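Local structure of uncharacterized protein AF_0924 (Archaeoglobus fulgidus, 3DT5) at residues Lys73-Ala78 against Thr84-Glu89; Glu96-Leu101 against Pro126-Gly131. The protein is of unknown function; this chain is the C-terminal domain of a probable membrane protein and binds a calcium ion. All coordinates share one frame; numbering follows the deposited sequence.

Overall arrangement
From the N terminus, helices 16-35, 43-52 and 60-65 precede strand 74-75, where contact 1 begins. Contact 1 closes a short loop: strand 74-75 turns back antiparallel as strand 83-85, forming a beta hairpin whose first strand carries calcium ligands. The chain then enters helix 88-116, whose first residues end segment 84-89 and whose first half supplies Glu-96-Leu-101. After a long return, Pro-126-Gly-131 closes the wider loop of contact 2. The two loops follow in series, neither nested nor crossed. They meet in the sheet, where strand 130-131 lies beside strand 83-85: Phe-85 N is probably hydrogen-bonded to Gly-131 O, and Phe-85 packs against Ile-130.

Contact 1. Residues Lys73-Ala78 against Thr84-Glu89; sequences KADKIA and TFYAKE. With CA (calcium ion), chain B.
Ala-74 and Phe-85 form a non-hydrogen-bonded pair of an antiparallel hairpin, and on their face of the sheet the methyl CB of Ala-74 sits over the centre of the Phe-85 ring, a CH-pi contact of 3.9 Å to the centroid. Replacing Phe-85 with a leucine would probably lose this flat seat for the methyl and leave a gap toward Phe-70, Phe-91 and Trp-94, which also touch the ring. Asp-75 and Thr-84 are a hydrogen-bonded pair, with Thr-84 N 2.8 Å from Asp-75 O; at the other end Tyr-86 N bonds to Lys-73 O.

On the face that Asp-75 shares with Thr-84, Tyr-86 lays its side chain back over the hairpin, CG anti to the carbonyl carbon (chi1 -59°). Tyr-86 OH donates to Asp-75 OD2 at 2.5 Å, meeting the anti lone pair of that oxygen. OD2 lies at the ring edge, in plane, while the carboxylate is turned 72° from the ring. Ile-77 comes in against the direction of Tyr-86, its CD1 3.5 Å from Tyr-86 OH and 3.9 Å from Thr-84 CB. A water joins Ile-77 N to Thr-84 OG1.

The calcium is bound by Asp-75 OD1 at 2.4 Å and by Ala-74 O at 2.3 Å, alongside Glu-44 and Lys-71 O. With one carboxylate oxygen on the metal and the other on a phenol, Asp-75 is probably held against rotation, consistent with Tyr-86 acting as a second-shell residue for the calcium.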
loop_
_atom_site.group_PDB
_atom_site.type_symbol
_atom_site.label_atom_id
_atom_site.label_comp_id
_atom_site.label_asym_id
_atom_site.label_seq_id
_atom_site.Cartn_x
_atom_site.Cartn_y
_atom_site.Cartn_z
ATOM N N LYS A 73 -2.026 -8.084 13.629
ATOM C CA LYS A 73 -0.913 -7.266 14.092
ATOM C C LYS A 73 -1.343 -5.861 14.428
ATOM O O LYS A 73 -0.589 -5.110 15.046
ATOM C CB LYS A 73 0.207 -7.148 13.025
ATOM C CG LYS A 73 0.690 -8.444 12.363
ATOM C CD LYS A 73 1.281 -9.371 13.311
ATOM C CE LYS A 73 2.484 -10.026 12.644
ATOM N NZ LYS A 73 2.190 -11.417 12.372
ATOM N N ALA A 74 -2.556 -5.483 14.029
ATOM C CA ALA A 74 -2.981 -4.080 14.171
ATOM C C ALA A 74 -4.511 -3.975 14.152
ATOM O O ALA A 74 -5.175 -4.914 13.756
ATOM C CB ALA A 74 -2.373 -3.238 13.030
ATOM N N ASP A 75 -5.036 -2.839 14.616
ATOM C CA ASP A 75 -6.463 -2.514 14.658
ATOM C C ASP A 75 -6.602 -1.023 14.543
ATOM O O ASP A 75 -5.716 -0.290 14.974
ATOM C CB ASP A 75 -7.118 -2.900 16.015
ATOM C CG ASP A 75 -7.327 -4.383 16.175
ATOM O OD1 ASP A 75 -7.860 -5.020 15.240
ATOM O OD2 ASP A 75 -7.045 -4.909 17.279
ATOM N N LYS A 76 -7.755 -0.566 14.037
ATOM C CA LYS A 76 -8.188 0.839 14.222
ATOM C C LYS A 76 -9.123 0.858 15.471
ATOM O O LYS A 76 -10.085 0.101 15.539
ATOM C CB LYS A 76 -8.951 1.374 12.988
ATOM C CG LYS A 76 -8.024 1.489 11.788
ATOM C CD LYS A 76 -8.459 2.578 10.835
ATOM C CE LYS A 76 -7.587 2.592 9.525
ATOM N NZ LYS A 76 -7.832 3.870 8.750
ATOM N N ILE A 77 -8.787 1.711 16.436
ATOM C CA ILE A 77 -9.445 1.731 17.746
ATOM C C ILE A 77 -9.934 3.145 18.004
ATOM O O ILE A 77 -9.321 4.101 17.491
ATOM C CB ILE A 77 -8.405 1.359 18.803
ATOM C CG1 ILE A 77 -7.896 -0.082 18.530
ATOM C CG2 ILE A 77 -8.941 1.508 20.216
ATOM C CD1 ILE A 77 -6.479 -0.373 19.178
ATOM N N ALA A 78 -11.051 3.275 18.758
ATOM C CA ALA A 78 -11.513 4.549 19.329
ATOM C C ALA A 78 -11.990 5.547 18.290
ATOM O O ALA A 78 -12.051 6.747 18.598
ATOM C CB ALA A 78 -10.433 5.190 20.207
ATOM N N THR A 84 -3.262 0.966 14.756
ATOM C CA THR A 84 -2.469 0.814 15.977
ATOM C C THR A 84 -1.814 -0.552 15.895
ATOM O O THR A 84 -2.515 -1.572 15.833
ATOM C CB THR A 84 -3.347 0.861 17.253
ATOM O OG1 THR A 84 -3.848 2.192 17.407
ATOM C CG2 THR A 84 -2.511 0.508 18.536
ATOM N N PHE A 85 -0.485 -0.572 15.895
ATOM C CA PHE A 85 0.266 -1.833 15.913
ATOM C C PHE A 85 0.554 -2.218 17.355
ATOM O O PHE A 85 0.881 -1.352 18.176
ATOM C CB PHE A 85 1.587 -1.698 15.157
ATOM C CG PHE A 85 1.426 -1.772 13.684
ATOM C CD1 PHE A 85 1.078 -0.622 12.948
ATOM C CD2 PHE A 85 1.509 -2.993 13.018
ATOM C CE1 PHE A 85 0.882 -0.682 11.572
ATOM C CE2 PHE A 85 1.328 -3.047 11.637
ATOM C CZ PHE A 85 1.016 -1.886 10.906
ATOM N N TYR A 86 0.465 -3.501 17.657
ATOM C CA TYR A 86 0.761 -3.961 19.021
ATOM C C TYR A 86 2.237 -4.196 19.275
ATOM O O TYR A 86 2.669 -4.057 20.389
ATOM C CB TYR A 86 -0.091 -5.165 19.408
ATOM C CG TYR A 86 -1.565 -4.815 19.326
ATOM C CD1 TYR A 86 -2.124 -3.885 20.201
ATOM C CD2 TYR A 86 -2.381 -5.369 18.320
ATOM C CE1 TYR A 86 -3.438 -3.525 20.104
ATOM C CE2 TYR A 86 -3.691 -5.025 18.219
ATOM C CZ TYR A 86 -4.231 -4.094 19.115
ATOM O OH TYR A 86 -5.598 -3.769 19.011
ATOM N N ALA A 87 2.982 -4.585 18.247
ATOM C CA ALA A 87 4.416 -4.804 18.385
ATOM C C ALA A 87 5.163 -3.768 17.568
ATOM O O ALA A 87 4.852 -3.546 16.397
ATOM C CB ALA A 87 4.773 -6.193 17.939
ATOM N N LYS A 88 6.139 -3.126 18.202
ATOM C CA LYS A 88 6.934 -2.102 17.559
ATOM C C LYS A 88 7.557 -2.608 16.252
ATOM O O LYS A 88 7.606 -1.869 15.269
ATOM C CB LYS A 88 8.019 -1.609 18.509
ATOM C CG LYS A 88 9.038 -0.666 17.876
ATOM C CD LYS A 88 9.842 0.052 18.982
ATOM C CE LYS A 88 11.076 0.785 18.443
ATOM N NZ LYS A 88 11.951 1.266 19.568
ATOM N N GLU A 89 8.014 -3.868 16.268
ATOM C CA GLU A 89 8.662 -4.534 15.133
ATOM C C GLU A 89 7.747 -4.621 13.894
ATOM O O GLU A 89 8.183 -4.534 12.763
ATOM C CB GLU A 89 9.138 -5.947 15.546
ATOM C CG GLU A 89 8.048 -6.924 16.081
ATOM C CD GLU A 89 8.083 -7.204 17.621
ATOM O OE1 GLU A 89 7.938 -8.390 17.991
ATOM O OE2 GLU A 89 8.231 -6.270 18.458
HETATM CA CA CA B . -6.868 -6.469 13.621
HETATM O O HOH W 1 1.796 -5.983 15.958
HETATM O O HOH W 2 -6.211 3.027 16.160
#

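Contact 2. Residues Glu96-Leu101 against Pro126-Gly131; sequences EALDVL and PDWLIG
Leu-98 packs its CB and CD1 over one face of the Trp-128 indole, and this is the tight part of the contact. Its CB stands over the five-membered ring, 3.7 Å from the centroid in a CH-pi contact and 3.5 Å from Trp-128 CE2. With Leu-98 CG anti to its carbonyl carbon (chi1 -67°), CD1 continues along the same face to lie 3.9 Å from Trp-128 CG. Behind CB, the backbone Leu-98 O comes within 3.3 Å of Trp-128 CZ2. Pro-126 O stands more loosely over the other face of the indole, and Trp-102, one turn further along the helix, also touches it.

Strand 83-85, helix 88-116 and strand 130-131 make a beta-alpha-beta crossover between neighbouring parallel strands, and Trp-128 plugs the returning chain onto the helix just before the last strand. An inverse gamma turn centred on Leu-129 separates it from Ile-130, whose CG2 only grazes Leu-98 CD1 at 4.2 Å; Ile-130 also rests on Phe-91 and Lys-95.

Toward the more open side the contact turns polar. Trp-128 NE1 donates to Asp-99 OD1 at 3.0 Å, nearly straight at 161°. The acceptor lies in the indole plane, yet the N-H reaches it from above the carboxylate, whose plane is turned 49° from the ring. The same OD1 forms a salt bridge with Lys-125, and Asp-99 as a whole is partly exposed.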
loop_
_atom_site.group_PDB
_atom_site.type_symbol
_atom_site.label_atom_id
_atom_site.label_comp_id
_atom_site.label_asym_id
_atom_site.label_seq_id
_atom_site.Cartn_x
_atom_site.Cartn_y
_atom_site.Cartn_z
ATOM N N GLU A 96 8.670 0.604 6.746
ATOM C CA GLU A 96 9.662 0.332 5.718
ATOM C C GLU A 96 8.990 -0.118 4.399
ATOM O O GLU A 96 9.337 0.345 3.308
ATOM C CB GLU A 96 10.591 -0.737 6.278
ATOM C CG GLU A 96 11.485 -1.394 5.309
ATOM C CD GLU A 96 12.536 -2.270 6.020
ATOM O OE1 GLU A 96 12.904 -1.971 7.201
ATOM O OE2 GLU A 96 12.997 -3.246 5.381
ATOM N N ALA A 97 8.032 -1.030 4.500
ATOM C CA ALA A 97 7.366 -1.545 3.301
ATOM C C ALA A 97 6.516 -0.479 2.616
ATOM O O ALA A 97 6.501 -0.437 1.386
ATOM C CB ALA A 97 6.534 -2.788 3.620
ATOM N N LEU A 98 5.802 0.345 3.392
ATOM C CA LEU A 98 4.997 1.424 2.806
ATOM C C LEU A 98 5.870 2.415 2.039
ATOM O O LEU A 98 5.478 2.876 0.964
ATOM C CB LEU A 98 4.134 2.159 3.866
ATOM C CG LEU A 98 3.023 1.268 4.447
ATOM C CD1 LEU A 98 2.390 1.939 5.679
ATOM C CD2 LEU A 98 1.982 1.029 3.392
ATOM N N ASP A 99 7.047 2.701 2.569
ATOM C CA ASP A 99 7.991 3.623 1.881
ATOM C C ASP A 99 8.469 3.025 0.549
ATOM O O ASP A 99 8.532 3.726 -0.486
ATOM C CB ASP A 99 9.155 3.959 2.788
ATOM C CG ASP A 99 8.787 5.008 3.874
ATOM O OD1 ASP A 99 7.781 5.785 3.713
ATOM O OD2 ASP A 99 9.543 5.063 4.878
ATOM N N VAL A 100 8.787 1.721 0.572
ATOM C CA VAL A 100 9.090 0.992 -0.685
ATOM C C VAL A 100 7.889 0.950 -1.645
ATOM O O VAL A 100 8.062 1.156 -2.840
ATOM C CB VAL A 100 9.622 -0.455 -0.436
ATOM C CG1 VAL A 100 9.888 -1.165 -1.764
ATOM C CG2 VAL A 100 10.938 -0.386 0.362
ATOM N N LEU A 101 6.697 0.658 -1.132
ATOM C CA LEU A 101 5.480 0.703 -1.941
ATOM C C LEU A 101 5.303 2.056 -2.669
ATOM O O LEU A 101 4.968 2.127 -3.871
ATOM C CB LEU A 101 4.285 0.467 -1.007
ATOM C CG LEU A 101 2.840 0.673 -1.544
ATOM C CD1 LEU A 101 2.510 -0.426 -2.511
ATOM C CD2 LEU A 101 1.847 0.645 -0.327
ATOM N N PRO A 126 1.824 10.702 0.871
ATOM C CA PRO A 126 0.999 10.985 2.052
ATOM C C PRO A 126 1.675 10.570 3.370
ATOM O O PRO A 126 2.696 9.844 3.355
ATOM C CB PRO A 126 -0.256 10.125 1.816
ATOM C CG PRO A 126 0.272 8.927 1.101
ATOM C CD PRO A 126 1.459 9.410 0.239
ATOM N N ASP A 127 1.108 11.026 4.489
ATOM C CA ASP A 127 1.471 10.535 5.807
ATOM C C ASP A 127 0.868 9.147 5.950
ATOM O O ASP A 127 -0.286 8.953 5.637
ATOM C CB ASP A 127 0.906 11.475 6.897
ATOM C CG ASP A 127 1.497 12.871 6.791
ATOM O OD1 ASP A 127 2.649 12.977 6.336
ATOM O OD2 ASP A 127 0.816 13.863 7.116
ATOM N N TRP A 128 1.648 8.193 6.444
ATOM C CA TRP A 128 1.127 6.846 6.707
ATOM C C TRP A 128 0.312 6.891 8.007
ATOM O O TRP A 128 0.754 7.491 9.004
ATOM C CB TRP A 128 2.275 5.864 6.819
ATOM C CG TRP A 128 3.091 5.806 5.554
ATOM C CD1 TRP A 128 4.447 5.934 5.440
ATOM C CD2 TRP A 128 2.580 5.611 4.223
ATOM N NE1 TRP A 128 4.825 5.806 4.111
ATOM C CE2 TRP A 128 3.697 5.610 3.345
ATOM C CE3 TRP A 128 1.298 5.387 3.691
ATOM C CZ2 TRP A 128 3.557 5.395 1.959
ATOM C CZ3 TRP A 128 1.161 5.159 2.299
ATOM C CH2 TRP A 128 2.286 5.182 1.461
ATOM N N LEU A 129 -0.873 6.316 7.993
ATOM C CA LEU A 129 -1.747 6.360 9.179
ATOM C C LEU A 129 -1.438 5.133 10.076
ATOM O O LEU A 129 -2.260 4.215 10.214
ATOM C CB LEU A 129 -3.212 6.400 8.761
ATOM C CG LEU A 129 -3.600 7.695 8.011
ATOM C CD1 LEU A 129 -4.990 7.624 7.522
ATOM C CD2 LEU A 129 -3.433 8.991 8.834
ATOM N N ILE A 130 -0.222 5.116 10.625
ATOM C CA ILE A 130 0.247 3.993 11.402
ATOM C C ILE A 130 0.885 4.494 12.710
ATOM O O ILE A 130 1.453 5.590 12.756
ATOM C CB ILE A 130 1.245 3.119 10.606
ATOM C CG1 ILE A 130 2.497 3.918 10.143
ATOM C CG2 ILE A 130 0.523 2.360 9.401
ATOM C CD1 ILE A 130 3.623 3.024 9.587
ATOM N N GLY A 131 0.811 3.680 13.756
ATOM C CA GLY A 131 1.374 4.065 15.076
ATOM C C GLY A 131 1.613 2.856 15.944
ATOM O O GLY A 131 1.113 1.776 15.652
#